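Local coordinates for protein amine oxidase (Emericella nidulans, PDB 3PGB) that probably oxidises primary amines, as a dimeric copper enzyme that carries a topaquinone cofactor made from one of its own tyrosines, at residues A[578-590]-A[674-686]. Sequence-based numbering, arbitrary orientation.
Sequences RSFIHSEDEARLN and FSTFFNGESLNQT. With CA (calcium ion), chain E; NAG (2-acetamido-2-deoxy-beta-D-glucopyranose), chain C.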
ATOM      1  N   ARG A 578      -9.090  15.212 -19.701  1.00 21.69           N
ATOM      2  CA  ARG A 578      -7.893  15.991 -19.384  1.00 21.98           C
ATOM      3  C   ARG A 578      -8.180  17.459 -19.118  1.00 22.05           C
ATOM      4  O   ARG A 578      -8.952  18.089 -19.838  1.00 22.20           O
ATOM      5  CB  ARG A 578      -6.881  15.891 -20.510  1.00 21.94           C
ATOM      6  CG  ARG A 578      -6.540  14.476 -20.862  1.00 22.56           C
ATOM      7  CD  ARG A 578      -5.127  14.372 -21.344  1.00 23.78           C
ATOM      8  NE  ARG A 578      -4.972  13.296 -22.304  1.00 25.29           N
ATOM      9  CZ  ARG A 578      -3.843  13.041 -22.950  1.00 27.30           C
ATOM     10  NH1 ARG A 578      -2.755  13.783 -22.721  1.00 27.75           N
ATOM     11  NH2 ARG A 578      -3.801  12.040 -23.823  1.00 27.83           N
ATOM     12  N   SER A 579      -7.531  17.992 -18.088  1.00 22.10           N
ATOM     13  CA  SER A 579      -7.640  19.398 -17.740  1.00 22.19           C
ATOM     14  C   SER A 579      -6.400  19.827 -16.974  1.00 22.30           C
ATOM     15  O   SER A 579      -5.829  19.037 -16.220  1.00 22.60           O
ATOM     16  CB  SER A 579      -8.883  19.643 -16.878  1.00 22.25           C
ATOM     17  OG  SER A 579      -8.740  19.069 -15.587  1.00 22.24           O
ATOM     18  N   PHE A 580      -5.992  21.078 -17.165  1.00 22.22           N
ATOM     19  CA  PHE A 580      -4.901  21.658 -16.396  1.00 22.20           C
ATOM     20  C   PHE A 580      -5.473  22.530 -15.287  1.00 22.10           C
ATOM     21  O   PHE A 580      -6.456  23.235 -15.504  1.00 22.30           O
ATOM     22  CB  PHE A 580      -4.012  22.514 -17.294  1.00 22.25           C
ATOM     23  CG  PHE A 580      -3.318  21.745 -18.380  1.00 22.65           C
ATOM     24  CD1 PHE A 580      -2.214  20.951 -18.090  1.00 23.28           C
ATOM     25  CD2 PHE A 580      -3.749  21.831 -19.696  1.00 23.52           C
ATOM     26  CE1 PHE A 580      -1.557  20.242 -19.096  1.00 23.75           C
ATOM     27  CE2 PHE A 580      -3.099  21.129 -20.712  1.00 23.97           C
ATOM     28  CZ  PHE A 580      -2.000  20.331 -20.410  1.00 24.04           C
ATOM     29  N   ILE A 581      -4.874  22.479 -14.102  1.00 22.05           N
ATOM     30  CA  ILE A 581      -5.211  23.432 -13.047  1.00 22.08           C
ATOM     31  C   ILE A 581      -4.650  24.785 -13.472  1.00 22.37           C
ATOM     32  O   ILE A 581      -3.454  24.917 -13.702  1.00 22.49           O
ATOM     33  CB  ILE A 581      -4.643  23.011 -11.679  1.00 21.97           C
ATOM     34  CG1 ILE A 581      -5.372  21.767 -11.171  1.00 21.72           C
ATOM     35  CG2 ILE A 581      -4.782  24.144 -10.663  1.00 22.00           C
ATOM     36  CD1 ILE A 581      -4.892  21.278  -9.821  1.00 21.44           C
ATOM     37  N   HIS A 582      -5.521  25.778 -13.607  1.00 22.87           N
ATOM     38  CA  HIS A 582      -5.120  27.083 -14.138  1.00 23.32           C
ATOM     39  C   HIS A 582      -4.662  28.049 -13.058  1.00 23.33           C
ATOM     40  O   HIS A 582      -3.825  28.919 -13.310  1.00 23.29           O
ATOM     41  CB  HIS A 582      -6.281  27.730 -14.889  1.00 23.53           C
ATOM     42  CG  HIS A 582      -6.708  26.974 -16.103  1.00 24.97           C
ATOM     43  ND1 HIS A 582      -5.876  26.779 -17.185  1.00 26.01           N
ATOM     44  CD2 HIS A 582      -7.881  26.377 -16.414  1.00 26.51           C
ATOM     45  CE1 HIS A 582      -6.518  26.087 -18.109  1.00 26.84           C
ATOM     46  NE2 HIS A 582      -7.737  25.830 -17.666  1.00 27.41           N
ATOM     47  N   SER A 583      -5.221  27.899 -11.862  1.00 23.31           N
ATOM     48  CA  SER A 583      -5.082  28.904 -10.825  1.00 23.44           C
ATOM     49  C   SER A 583      -5.190  28.296  -9.428  1.00 23.47           C
ATOM     50  O   SER A 583      -5.722  27.200  -9.251  1.00 23.69           O
ATOM     51  CB  SER A 583      -6.148  29.991 -11.048  1.00 23.48           C
ATOM     52  OG  SER A 583      -6.952  30.209  -9.901  1.00 23.65           O
ATOM     53  N   GLU A 584      -4.682  29.027  -8.441  1.00 23.35           N
ATOM     54  CA  GLU A 584      -4.809  28.644  -7.041  1.00 23.18           C
ATOM     55  C   GLU A 584      -6.260  28.594  -6.539  1.00 23.40           C
ATOM     56  O   GLU A 584      -6.526  28.044  -5.465  1.00 23.41           O
ATOM     57  CB  GLU A 584      -4.009  29.608  -6.167  1.00 22.99           C
ATOM     58  CG  GLU A 584      -2.503  29.452  -6.294  1.00 22.50           C
ATOM     59  CD  GLU A 584      -1.731  30.412  -5.406  1.00 21.58           C
ATOM     60  OE1 GLU A 584      -2.294  31.461  -5.017  1.00 21.46           O
ATOM     61  OE2 GLU A 584      -0.553  30.131  -5.101  1.00 19.44           O
ATOM     62  N   ASP A 585      -7.191  29.176  -7.293  1.00 23.47           N
ATOM     63  CA  ASP A 585      -8.602  29.145  -6.916  1.00 23.72           C
ATOM     64  C   ASP A 585      -9.163  27.722  -6.974  1.00 23.67           C
ATOM     65  O   ASP A 585     -10.075  27.386  -6.214  1.00 23.77           O
ATOM     66  CB  ASP A 585      -9.441  30.076  -7.808  1.00 23.80           C
ATOM     67  CG  ASP A 585      -9.047  31.543  -7.672  1.00 24.39           C
ATOM     68  OD1 ASP A 585      -8.665  31.973  -6.559  1.00 25.27           O
ATOM     69  OD2 ASP A 585      -9.131  32.275  -8.685  1.00 24.61           O
ATOM     70  N   GLU A 586      -8.596  26.894  -7.854  1.00 23.36           N
ATOM     71  CA  GLU A 586      -9.071  25.526  -8.090  1.00 23.35           C
ATOM     72  C   GLU A 586      -7.981  24.492  -7.764  1.00 22.78           C
ATOM     73  O   GLU A 586      -7.951  23.401  -8.340  1.00 22.90           O
ATOM     74  CB  GLU A 586      -9.531  25.387  -9.553  1.00 23.57           C
ATOM     75  CG  GLU A 586      -8.440  25.717 -10.572  1.00 25.20           C
ATOM     76  CD  GLU A 586      -8.906  25.669 -12.018  1.00 27.77           C
ATOM     77  OE1 GLU A 586      -8.606  26.633 -12.757  1.00 29.22           O
ATOM     78  OE2 GLU A 586      -9.551  24.674 -12.424  1.00 30.37           O
ATOM     79  N   ALA A 587      -7.101  24.830  -6.826  1.00 22.15           N
ATOM     80  CA  ALA A 587      -5.906  24.030  -6.555  1.00 21.70           C
ATOM     81  C   ALA A 587      -5.943  23.276  -5.221  1.00 21.25           C
ATOM     82  O   ALA A 587      -4.912  22.807  -4.758  1.00 20.99           O
ATOM     83  CB  ALA A 587      -4.669  24.915  -6.622  1.00 21.36           C
ATOM     84  N   ARG A 588      -7.116  23.155  -4.611  1.00 21.02           N
ATOM     85  CA  ARG A 588      -7.259  22.407  -3.365  1.00 21.12           C
ATOM     86  C   ARG A 588      -8.250  21.272  -3.594  1.00 21.23           C
ATOM     87  O   ARG A 588      -9.461  21.490  -3.652  1.00 20.99           O
ATOM     88  CB  ARG A 588      -7.737  23.312  -2.226  1.00 21.09           C
ATOM     89  CG  ARG A 588      -6.802  24.455  -1.910  1.00 21.15           C
ATOM     90  CD  ARG A 588      -7.309  25.284  -0.738  1.00 21.59           C
ATOM     91  NE  ARG A 588      -7.008  24.671   0.554  1.00 22.14           N
ATOM     92  CZ  ARG A 588      -7.427  25.139   1.731  1.00 22.73           C
ATOM     93  NH1 ARG A 588      -8.171  26.238   1.798  1.00 22.70           N
ATOM     94  NH2 ARG A 588      -7.098  24.504   2.852  1.00 23.23           N
ATOM     95  N   LEU A 589      -7.727  20.058  -3.716  1.00 21.30           N
ATOM     96  CA  LEU A 589      -8.535  18.936  -4.159  1.00 21.54           C
ATOM     97  C   LEU A 589      -8.285  17.662  -3.357  1.00 21.40           C
ATOM     98  O   LEU A 589      -7.356  17.579  -2.545  1.00 21.46           O
ATOM     99  CB  LEU A 589      -8.341  18.702  -5.669  1.00 21.84           C
ATOM    100  CG  LEU A 589      -7.033  19.151  -6.329  1.00 22.19           C
ATOM    101  CD1 LEU A 589      -5.844  18.461  -5.686  1.00 23.03           C
ATOM    102  CD2 LEU A 589      -7.069  18.862  -7.816  1.00 22.30           C
ATOM    103  N   ASN A 590      -9.160  16.689  -3.577  1.00 21.02           N
ATOM    104  CA  ASN A 590      -9.074  15.397  -2.924  1.00 20.70           C
ATOM    105  C   ASN A 590      -9.013  14.283  -3.953  1.00 20.60           C
ATOM    106  O   ASN A 590      -9.428  14.459  -5.103  1.00 20.35           O
ATOM    107  CB  ASN A 590     -10.269  15.215  -1.997  1.00 20.71           C
ATOM    108  CG  ASN A 590     -10.237  16.182  -0.826  1.00 20.29           C
ATOM    109  OD1 ASN A 590      -9.193  16.375  -0.215  1.00 20.59           O
ATOM    110  ND2 ASN A 590     -11.373  16.794  -0.515  1.00 18.27           N
ATOM    111  N   PHE A 674      -1.957  28.815   6.573  1.00 18.45           N
ATOM    112  CA  PHE A 674      -1.855  28.197   5.249  1.00 18.37           C
ATOM    113  C   PHE A 674      -2.931  28.706   4.279  1.00 18.32           C
ATOM    114  O   PHE A 674      -2.655  28.858   3.089  1.00 18.58           O
ATOM    115  CB  PHE A 674      -1.898  26.664   5.367  1.00 18.31           C
ATOM    116  CG  PHE A 674      -1.567  25.942   4.088  1.00 18.41           C
ATOM    117  CD1 PHE A 674      -0.271  25.949   3.589  1.00 18.73           C
ATOM    118  CD2 PHE A 674      -2.544  25.253   3.383  1.00 18.39           C
ATOM    119  CE1 PHE A 674       0.040  25.287   2.410  1.00 18.11           C
ATOM    120  CE2 PHE A 674      -2.233  24.585   2.203  1.00 18.01           C
ATOM    121  CZ  PHE A 674      -0.945  24.605   1.719  1.00 18.18           C
ATOM    122  N   SER A 675      -4.135  28.989   4.778  1.00 18.10           N
ATOM    123  CA  SER A 675      -5.223  29.523   3.925  1.00 18.16           C
ATOM    124  C   SER A 675      -4.815  30.712   3.064  1.00 17.62           C
ATOM    125  O   SER A 675      -5.282  30.847   1.933  1.00 17.48           O
ATOM    126  CB  SER A 675      -6.437  29.945   4.759  1.00 18.08           C
ATOM    127  OG  SER A 675      -7.217  28.818   5.086  1.00 19.55           O
ATOM    128  N   THR A 676      -3.952  31.562   3.616  1.00 17.10           N
ATOM    129  CA  THR A 676      -3.571  32.824   2.988  1.00 16.74           C
ATOM    130  C   THR A 676      -2.618  32.632   1.806  1.00 16.70           C
ATOM    131  O   THR A 676      -2.347  33.575   1.073  1.00 16.66           O
ATOM    132  CB  THR A 676      -2.926  33.788   4.025  1.00 16.79           C
ATOM    133  OG1 THR A 676      -1.648  33.285   4.429  1.00 16.47           O
ATOM    134  CG2 THR A 676      -3.821  33.942   5.267  1.00 15.76           C
ATOM    135  N   PHE A 677      -2.117  31.411   1.620  1.00 16.88           N
ATOM    136  CA  PHE A 677      -1.298  31.071   0.447  1.00 16.86           C
ATOM    137  C   PHE A 677      -2.112  31.149  -0.843  1.00 16.93           C
ATOM    138  O   PHE A 677      -1.543  31.308  -1.922  1.00 16.71           O
ATOM    139  CB  PHE A 677      -0.734  29.645   0.560  1.00 16.72           C
ATOM    140  CG  PHE A 677       0.422  29.491   1.522  1.00 16.47           C
ATOM    141  CD1 PHE A 677       0.614  30.365   2.599  1.00 16.46           C
ATOM    142  CD2 PHE A 677       1.303  28.420   1.366  1.00 15.91           C
ATOM    143  CE1 PHE A 677       1.678  30.183   3.481  1.00 15.98           C
ATOM    144  CE2 PHE A 677       2.363  28.230   2.239  1.00 16.05           C
ATOM    145  CZ  PHE A 677       2.553  29.117   3.303  1.00 16.61           C
ATOM    146  N   PHE A 678      -3.434  31.017  -0.724  1.00 17.13           N
ATOM    147  CA  PHE A 678      -4.326  30.930  -1.882  1.00 17.36           C
ATOM    148  C   PHE A 678      -4.961  32.286  -2.196  1.00 17.65           C
ATOM    149  O   PHE A 678      -5.980  32.672  -1.607  1.00 17.45           O
ATOM    150  CB  PHE A 678      -5.375  29.839  -1.648  1.00 17.35           C
ATOM    151  CG  PHE A 678      -4.768  28.494  -1.390  1.00 17.36           C
ATOM    152  CD1 PHE A 678      -4.525  27.611  -2.439  1.00 17.27           C
ATOM    153  CD2 PHE A 678      -4.368  28.139  -0.110  1.00 16.65           C
ATOM    154  CE1 PHE A 678      -3.923  26.380  -2.205  1.00 17.11           C
ATOM    155  CE2 PHE A 678      -3.769  26.917   0.130  1.00 17.00           C
ATOM    156  CZ  PHE A 678      -3.545  26.031  -0.920  1.00 16.74           C
ATOM    157  N   ASN A 679      -4.316  32.995  -3.124  1.00 17.85           N
ATOM    158  CA  ASN A 679      -4.713  34.332  -3.554  1.00 17.85           C
ATOM    159  C   ASN A 679      -4.723  34.415  -5.080  1.00 17.83           C
ATOM    160  O   ASN A 679      -4.181  35.351  -5.671  1.00 17.59           O
ATOM    161  CB  ASN A 679      -3.772  35.395  -2.953  1.00 18.00           C
ATOM    162  CG  ASN A 679      -2.320  35.193  -3.357  1.00 17.78           C
ATOM    163  OD1 ASN A 679      -1.905  34.076  -3.675  1.00 17.94           O
ATOM    164  ND2 ASN A 679      -1.541  36.270  -3.344  1.00 16.71           N
ATOM    165  N   GLY A 680      -5.325  33.407  -5.706  1.00 18.06           N
ATOM    166  CA  GLY A 680      -5.632  33.432  -7.141  1.00 18.14           C
ATOM    167  C   GLY A 680      -4.475  33.514  -8.123  1.00 18.12           C
ATOM    168  O   GLY A 680      -4.682  33.883  -9.277  1.00 18.32           O
ATOM    169  N   GLU A 681      -3.269  33.162  -7.684  1.00 18.06           N
ATOM    170  CA  GLU A 681      -2.101  33.186  -8.560  1.00 18.31           C
ATOM    171  C   GLU A 681      -2.158  32.070  -9.596  1.00 18.45           C
ATOM    172  O   GLU A 681      -2.714  30.996  -9.341  1.00 18.55           O
ATOM    173  CB  GLU A 681      -0.809  33.056  -7.756  1.00 18.55           C
ATOM    174  CG  GLU A 681      -0.510  34.227  -6.849  1.00 19.19           C
ATOM    175  CD  GLU A 681       0.856  34.123  -6.212  1.00 20.34           C
ATOM    176  OE1 GLU A 681       0.995  33.376  -5.217  1.00 21.00           O
ATOM    177  OE2 GLU A 681       1.791  34.794  -6.697  1.00 21.52           O
ATOM    178  N   SER A 682      -1.564  32.325 -10.758  1.00 18.52           N
ATOM    179  CA  SER A 682      -1.586  31.375 -11.860  1.00 18.69           C
ATOM    180  C   SER A 682      -0.639  30.213 -11.594  1.00 18.82           C
ATOM    181  O   SER A 682       0.483  30.399 -11.112  1.00 18.89           O
ATOM    182  CB  SER A 682      -1.203  32.062 -13.173  1.00 18.77           C
ATOM    183  OG  SER A 682      -1.168  31.138 -14.249  1.00 19.50           O
ATOM    184  N   LEU A 683      -1.107  29.011 -11.911  1.00 19.01           N
ATOM    185  CA  LEU A 683      -0.296  27.804 -11.809  1.00 19.03           C
ATOM    186  C   LEU A 683      -0.097  27.198 -13.200  1.00 19.10           C
ATOM    187  O   LEU A 683       0.225  26.017 -13.327  1.00 19.18           O
ATOM    188  CB  LEU A 683      -0.956  26.795 -10.856  1.00 19.03           C
ATOM    189  CG  LEU A 683      -1.222  27.274  -9.421  1.00 18.68           C
ATOM    190  CD1 LEU A 683      -2.050  26.250  -8.667  1.00 17.80           C
ATOM    191  CD2 LEU A 683       0.077  27.571  -8.674  1.00 18.09           C
ATOM    192  N   ASN A 684      -0.280  28.015 -14.240  1.00 19.25           N
ATOM    193  CA  ASN A 684       0.001  27.589 -15.611  1.00 19.45           C
ATOM    194  C   ASN A 684       1.449  27.889 -15.994  1.00 19.17           C
ATOM    195  O   ASN A 684       1.802  29.032 -16.252  1.00 19.05           O
ATOM    196  CB  ASN A 684      -0.941  28.268 -16.600  1.00 19.71           C
ATOM    197  CG  ASN A 684      -0.809  27.707 -18.003  1.00 20.78           C
ATOM    198  OD1 ASN A 684      -0.924  26.500 -18.210  1.00 21.19           O
ATOM    199  ND2 ASN A 684      -0.567  28.578 -18.972  1.00 23.49           N
ATOM    200  N   GLN A 685       2.274  26.846 -16.031  1.00 19.14           N
ATOM    201  CA  GLN A 685       3.698  26.958 -16.344  1.00 18.99           C
ATOM    202  C   GLN A 685       4.408  28.028 -15.519  1.00 18.81           C
ATOM    203  O   GLN A 685       5.096  28.901 -16.053  1.00 18.96           O
ATOM    204  CB  GLN A 685       3.905  27.164 -17.846  1.00 19.03           C
ATOM    205  CG  GLN A 685       3.637  25.907 -18.645  1.00 19.65           C
ATOM    206  CD  GLN A 685       4.573  24.779 -18.284  1.00 20.15           C
ATOM    207  OE1 GLN A 685       4.165  23.791 -17.678  1.00 20.45           O
ATOM    208  NE2 GLN A 685       5.842  24.921 -18.653  1.00 20.80           N
ATOM    209  N   THR A 686       4.216  27.946 -14.208  1.00 18.62           N
ATOM    210  CA  THR A 686       4.990  28.720 -13.249  1.00 18.41           C
ATOM    211  C   THR A 686       5.585  27.738 -12.257  1.00 18.16           C
ATOM    212  O   THR A 686       5.346  26.531 -12.364  1.00 18.02           O
ATOM    213  CB  THR A 686       4.119  29.745 -12.492  1.00 18.49           C
ATOM    214  OG1 THR A 686       3.289  29.071 -11.541  1.00 18.13           O
ATOM    215  CG2 THR A 686       3.248  30.539 -13.465  1.00 19.08           C
TER
HETATM  216 CA    CA E 902      -0.385  32.287  -3.656  1.00 16.39          CA
HETATM  217  C1  NAG C   1      -0.426  28.125 -20.332  1.00 27.91           C
HETATM  218  C2  NAG C   1      -0.792  29.264 -21.266  1.00 29.61           C
HETATM  219  C3  NAG C   1      -0.719  28.732 -22.691  1.00 29.96           C
HETATM  220  C4  NAG C   1       0.682  28.212 -23.002  1.00 30.37           C
HETATM  221  C5  NAG C   1       1.227  27.315 -21.886  1.00 29.51           C
HETATM  222  C6  NAG C   1       2.745  27.307 -21.941  1.00 29.69           C
HETATM  223  C7  NAG C   1      -2.453  31.036 -20.838  1.00 31.45           C
HETATM  224  C8  NAG C   1      -3.894  31.338 -20.531  1.00 31.05           C
HETATM  225  N2  NAG C   1      -2.133  29.743 -20.964  1.00 30.67           N
HETATM  226  O3  NAG C   1      -1.056  29.762 -23.590  1.00 29.09           O
HETATM  227  O4  NAG C   1       0.644  27.453 -24.200  1.00 32.11           O
HETATM  228  O5  NAG C   1       0.899  27.715 -20.572  1.00 28.68           O
HETATM  229  O6  NAG C   1       3.132  26.171 -22.661  1.00 30.91           O
HETATM  230  O7  NAG C   1      -1.647  31.959 -20.964  1.00 32.27           O
HETATM  231  O   HOH W   1      -1.291  23.877 -12.812  1.00 15.23           O
HETATM  232  O   HOH W   2      -3.512  30.637 -16.055  1.00 34.60           O
HETATM  233  O   HOH W   3      -6.908  31.156  -4.700  1.00 10.80           O
HETATM  234  O   HOH W   4      -8.689  26.444   4.718  1.00  9.93           O
HETATM  235  O   HOH W   5       0.641  33.658  -2.021  1.00  7.09           O
HETATM  236  O   HOH W   6       1.559  30.950  -3.060  1.00 10.68           O
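E584 reaches across to F677, N679 and E681, and together the two segments enclose a calcium ion. Its carboxylate is bidentate, with OE1 2.5 Å and OE2 2.6 Å from calcium; the chain, extended beyond CG (chi2 -179°), carries the carboxylate across to the ion. F677 gives its carbonyl O, N679 its side-chain amide oxygen and E681 its OE1, and two waters bring the count to seven oxygen donors, hard atoms that suit calcium. OE1 of E584 also accepts a hydrogen bond from the backbone N of N679 at 3.2 Å and a weak one from that of E681, while OE2 accepts one from R650 N; H652 bonds OE1 of E681, a second shell that steadies both carboxylates. This is a peripheral calcium site of the copper amine oxidase catalytic domain, a β-sandwich, distinct from the copper centre formed by H532, H534 and H698.

Backbone bonds join the two loops beside the metal: E584 N donates to E681 O at 2.9 Å, and L683 N to H582 O at 3.1 Å, flanking the single bridge of S583 with S682. Both serines suit the bridge: each OG accepts from the backbone N two residues on, an ST turn. Water 3 joins D585 OD1 to the N of G680, whose positive phi (63°) a residue without a side chain tolerates easily.

Apolar contacts gather round L683, its CD1 3.6 Å from A587 CB, where a small methyl lets the branched leucine come close, and also meeting I581 CG2.

F678 offers one ring face to R588: R588 CD lies 3.8 Å from the F678 ring centroid, a CH-pi contact, and the guanidinium, its plane only 16° from the ring's, makes an off-centre cation-pi contact while NE bonds Q647.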